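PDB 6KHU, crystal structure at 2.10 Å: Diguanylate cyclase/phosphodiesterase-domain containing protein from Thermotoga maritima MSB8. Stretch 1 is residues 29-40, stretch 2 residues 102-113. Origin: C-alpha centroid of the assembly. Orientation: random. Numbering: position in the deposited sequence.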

# COMPACT_ATOMS: atom_id res chain seq x y z
N PRO A 29 12.54 -6.66 7.42
CA PRO A 29 11.46 -6.88 6.46
C PRO A 29 10.61 -5.62 6.30
O PRO A 29 10.65 -4.70 7.13
N TYR A 30 9.86 -5.59 5.20
CA TYR A 30 8.81 -4.60 4.99
C TYR A 30 7.76 -5.21 4.08
O TYR A 30 8.00 -6.23 3.43
N THR A 31 6.59 -4.58 4.02
CA THR A 31 5.48 -5.11 3.24
C THR A 31 4.87 -4.01 2.39
O THR A 31 4.71 -2.88 2.84
N ILE A 32 4.54 -4.37 1.15
CA ILE A 32 3.88 -3.49 0.19
C ILE A 32 2.43 -3.93 0.06
O ILE A 32 2.15 -5.11 -0.14
N PHE A 33 1.50 -2.97 0.15
CA PHE A 33 0.09 -3.24 -0.06
C PHE A 33 -0.38 -2.44 -1.27
O PHE A 33 -0.01 -1.27 -1.42
N PHE A 34 -1.20 -3.07 -2.12
CA PHE A 34 -1.92 -2.40 -3.20
C PHE A 34 -3.42 -2.47 -2.93
O PHE A 34 -3.95 -3.53 -2.58
N VAL A 35 -4.12 -1.35 -3.13
CA VAL A 35 -5.58 -1.30 -3.07
C VAL A 35 -6.10 -0.63 -4.34
O VAL A 35 -5.77 0.53 -4.61
N LYS A 36 -6.89 -1.36 -5.13
CA LYS A 36 -7.52 -0.81 -6.31
C LYS A 36 -9.01 -0.65 -6.06
O LYS A 36 -9.68 -1.61 -5.66
N THR A 37 -9.53 0.56 -6.28
CA THR A 37 -10.95 0.82 -6.15
C THR A 37 -11.65 0.53 -7.47
O THR A 37 -11.16 0.91 -8.54
N LYS A 38 -12.79 -0.13 -7.38
CA LYS A 38 -13.56 -0.53 -8.55
C LYS A 38 -14.99 -0.04 -8.37
O LYS A 38 -15.93 -0.82 -8.20
N VAL A 39 -15.16 1.28 -8.40
CA VAL A 39 -16.46 1.91 -8.21
C VAL A 39 -16.80 2.75 -9.43
O VAL A 39 -15.96 3.01 -10.30
N SER A 40 -18.06 3.17 -9.49
CA SER A 40 -18.55 3.99 -10.59
C SER A 40 -17.80 5.31 -10.66
O SER A 40 -17.19 5.76 -9.68
N GLY A 102 -20.30 -0.27 0.76
CA GLY A 102 -20.57 0.13 -0.60
C GLY A 102 -19.38 0.46 -1.47
O GLY A 102 -19.56 1.05 -2.54
N ILE A 103 -18.16 0.12 -1.05
CA ILE A 103 -16.96 0.32 -1.87
C ILE A 103 -16.49 -1.04 -2.36
O ILE A 103 -16.23 -1.95 -1.56
N GLU A 104 -16.40 -1.20 -3.68
CA GLU A 104 -15.86 -2.41 -4.28
C GLU A 104 -14.37 -2.21 -4.53
O GLU A 104 -13.96 -1.18 -5.08
N TYR A 105 -13.56 -3.20 -4.15
CA TYR A 105 -12.12 -3.03 -4.22
C TYR A 105 -11.45 -4.40 -4.25
O TYR A 105 -12.06 -5.42 -3.92
N SER A 106 -10.17 -4.39 -4.61
CA SER A 106 -9.29 -5.54 -4.49
C SER A 106 -8.05 -5.12 -3.71
O SER A 106 -7.57 -3.99 -3.86
N ILE A 107 -7.54 -6.03 -2.89
CA ILE A 107 -6.38 -5.72 -2.06
C ILE A 107 -5.40 -6.88 -2.18
O ILE A 107 -5.80 -8.04 -2.32
N ALA A 108 -4.11 -6.56 -2.15
CA ALA A 108 -3.07 -7.58 -2.20
C ALA A 108 -1.82 -7.03 -1.53
O ALA A 108 -1.65 -5.81 -1.41
N TYR A 109 -0.96 -7.93 -1.06
CA TYR A 109 0.29 -7.50 -0.43
C TYR A 109 1.42 -8.47 -0.74
O TYR A 109 1.19 -9.65 -1.02
N LYS A 110 2.65 -7.95 -0.70
CA LYS A 110 3.87 -8.74 -0.88
C LYS A 110 4.84 -8.33 0.22
O LYS A 110 5.08 -7.14 0.41
N SER A 111 5.37 -9.31 0.96
CA SER A 111 6.30 -9.03 2.05
C SER A 111 7.73 -9.34 1.61
O SER A 111 7.98 -10.39 1.01
N TYR A 112 8.64 -8.44 1.92
CA TYR A 112 10.05 -8.68 1.69
C TYR A 112 10.68 -9.15 2.99
O TYR A 112 10.40 -8.57 4.04
N PRO A 113 11.54 -10.17 2.99
CA PRO A 113 12.05 -10.95 1.85
C PRO A 113 11.32 -12.26 1.55
O PRO A 113 11.70 -12.95 0.59

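Strands 30-37 and 105-112 run antiparallel, their axes at 164° and 4.6 Å apart at closest approach. Because they are neighbours in one sheet, no side chain points straight at the other strand; cross-strand partners leave on the same face and pack side by side. Paired backbone bonds fix this register: Ile 32 N donates to Lys 110 O at 2.9 Å with an angle of 175° at the hydrogen, and Lys 110 N returns a bond to Ile 32 O, also at 2.9 Å.

One face carries Thr 31, Phe 33, Val 35 and Thr 37 beside Ser 111, Tyr 109, Ile 107 and Tyr 105. These are the non-hydrogen-bonded pairs, with CA atoms only 4.2 to 4.6 Å apart, so their side chains start close together. Phe 33 (m, chi2 80°) brings CD2 to 3.5 Å from Tyr 109 CB. Tyr 109 is p, and its end leads away from the first strand; the two ring centroids lie 5.6 Å apart with planes at 45°, an oblique pairing. The methyl of Thr 31 fills space beside the same tyrosine, CG2 lying 4.0 Å from Tyr 109 CB. With chi1 m, Thr 31 also accepts a hydrogen bond at OG1 from Ser 111 OG, likewise m, at 2.9 Å. Farther along, Val 35 (t) forms a forked bump: CG2 meets Ile 107 CD1 at 3.9 Å, the tip of an extended t,t side chain, while CG1 reaches Tyr 105 CD2 at 4.3 Å.

The other face is less evenly filled. At one end the CA-to-CB bond of Tyr 30 (p) points to this face, but the end of the side chain comes nearer to the second strand, placing CE1 3.4 Å from Tyr 112 CB. Tyr 112 is t; the ring centroids are 5.4 Å apart and the planes meet at 31°, again obliquely. Toward the middle, Ala 108 offers just a methyl beside Phe 34 (chi1 -89°), whose end leads away, so the ring does not close over it; Phe 34 CB lies 4.2 Å from Ala 108 O. Lys 36, t throughout, likewise extends away, leaving Ser 106 to another lysine: Lys 38 (m,t,t,t) donates from NZ to Ser 106 OG at 2.7 Å.

Beyond the strands, Lys 38 N still bonds Glu 104 O at 2.8 Å, holding the ends together. There Val 39 (m) sets CG1 4.1 Å from Ile 103 CG2, and at the opposite end Pro 29 CB lies 4.1 Å from Pro 113 CD. Altogether the contact buries 915 Å², summed over both stretches.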

# COMPACT_ATOMS: atom_id res chain seq x y z
CB PRO A 29 10.65 -8.02 7.09
CG PRO A 29 10.81 -7.77 8.58
CD PRO A 29 12.16 -7.10 8.78
CB TYR A 30 9.36 -3.29 4.40
CG TYR A 30 9.77 -3.40 2.95
CD1 TYR A 30 11.01 -3.93 2.60
CD2 TYR A 30 8.92 -2.99 1.92
CE1 TYR A 30 11.40 -4.05 1.28
CE2 TYR A 30 9.29 -3.12 0.58
CZ TYR A 30 10.54 -3.64 0.27
OH TYR A 30 10.93 -3.77 -1.04
CB THR A 31 4.44 -5.75 4.17
OG1 THR A 31 5.06 -6.85 4.86
CG2 THR A 31 3.25 -6.28 3.38
CB ILE A 32 4.57 -3.53 -1.19
CG1 ILE A 32 6.05 -3.16 -1.07
CG2 ILE A 32 3.86 -2.60 -2.17
CD1 ILE A 32 6.85 -3.40 -2.34
CB PHE A 33 -0.78 -2.84 1.18
CG PHE A 33 -0.43 -3.58 2.45
CD1 PHE A 33 0.65 -3.19 3.22
CD2 PHE A 33 -1.23 -4.62 2.90
CE1 PHE A 33 0.96 -3.84 4.39
CE2 PHE A 33 -0.91 -5.28 4.08
CZ PHE A 33 0.19 -4.89 4.82
CB PHE A 34 -1.64 -3.06 -4.56
CG PHE A 34 -0.45 -2.51 -5.29
CD1 PHE A 34 0.70 -2.15 -4.60
CD2 PHE A 34 -0.48 -2.38 -6.68
CE1 PHE A 34 1.82 -1.65 -5.28
CE2 PHE A 34 0.63 -1.90 -7.37
CZ PHE A 34 1.78 -1.53 -6.68
CB VAL A 35 -6.09 -0.56 -1.82
CG1 VAL A 35 -7.62 -0.48 -1.83
CG2 VAL A 35 -5.61 -1.25 -0.55
CB LYS A 36 -7.29 -1.69 -7.54
CG LYS A 36 -8.01 -1.18 -8.79
CD LYS A 36 -7.49 -1.83 -10.07
CE LYS A 36 -8.35 -1.40 -11.26
NZ LYS A 36 -7.89 -1.98 -12.55
CB THR A 37 -11.23 2.27 -5.75
OG1 THR A 37 -10.63 3.16 -6.71
CG2 THR A 37 -10.67 2.56 -4.39
CB LYS A 38 -13.48 -2.05 -8.75
CG LYS A 38 -12.07 -2.53 -9.12
CD LYS A 38 -11.89 -4.03 -8.98
CE LYS A 38 -10.56 -4.45 -9.62
NZ LYS A 38 -10.13 -5.83 -9.24
CB VAL A 39 -16.52 2.78 -6.93
CG1 VAL A 39 -16.33 1.91 -5.70
CG2 VAL A 39 -15.49 3.90 -7.00
CB SER A 40 -20.05 4.25 -10.43
OG SER A 40 -20.71 3.12 -9.88
CB ILE A 103 -15.84 1.04 -1.11
CG1 ILE A 103 -16.30 2.40 -0.61
CG2 ILE A 103 -14.63 1.24 -2.00
CD1 ILE A 103 -15.22 3.13 0.17
CB GLU A 104 -16.59 -2.74 -5.58
CG GLU A 104 -16.89 -4.22 -5.76
CD GLU A 104 -17.77 -4.78 -4.65
OE1 GLU A 104 -17.47 -5.89 -4.15
OE2 GLU A 104 -18.75 -4.10 -4.28
CB TYR A 105 -11.59 -2.21 -3.03
CG TYR A 105 -11.67 -3.01 -1.74
CD1 TYR A 105 -12.89 -3.18 -1.08
CD2 TYR A 105 -10.54 -3.61 -1.21
CE1 TYR A 105 -12.97 -3.92 0.08
CE2 TYR A 105 -10.61 -4.35 -0.05
CZ TYR A 105 -11.82 -4.50 0.59
OH TYR A 105 -11.88 -5.24 1.75
CB SER A 106 -8.89 -6.09 -5.86
OG SER A 106 -10.03 -6.46 -6.63
CB ILE A 107 -6.77 -5.48 -0.58
CG1 ILE A 107 -5.55 -5.10 0.27
CG2 ILE A 107 -7.44 -6.70 -0.00
CD1 ILE A 107 -5.93 -4.48 1.63
CB ALA A 108 -2.79 -8.00 -3.64
CB TYR A 109 0.13 -7.32 1.10
CG TYR A 109 -0.12 -8.59 1.87
CD1 TYR A 109 0.93 -9.42 2.24
CD2 TYR A 109 -1.41 -8.96 2.25
CE1 TYR A 109 0.71 -10.59 2.96
CE2 TYR A 109 -1.64 -10.13 2.96
CZ TYR A 109 -0.57 -10.93 3.31
OH TYR A 109 -0.79 -12.09 4.02
CB LYS A 110 4.50 -8.50 -2.25
CG LYS A 110 3.71 -9.05 -3.42
CD LYS A 110 3.96 -10.53 -3.59
CE LYS A 110 3.12 -11.11 -4.72
NZ LYS A 110 3.49 -12.52 -4.98
CB SER A 111 5.95 -9.84 3.30
OG SER A 111 4.66 -9.50 3.77
CB TYR A 112 10.75 -7.40 1.22
CG TYR A 112 12.27 -7.52 1.14
CD1 TYR A 112 12.88 -8.01 0.00
CD2 TYR A 112 13.09 -7.13 2.21
CE1 TYR A 112 14.26 -8.13 -0.09
CE2 TYR A 112 14.49 -7.24 2.12
CZ TYR A 112 15.06 -7.75 0.96
OH TYR A 112 16.42 -7.88 0.83
CB PRO A 113 13.48 -11.26 2.28
CG PRO A 113 13.35 -11.45 3.79
CD PRO A 113 12.28 -10.48 4.24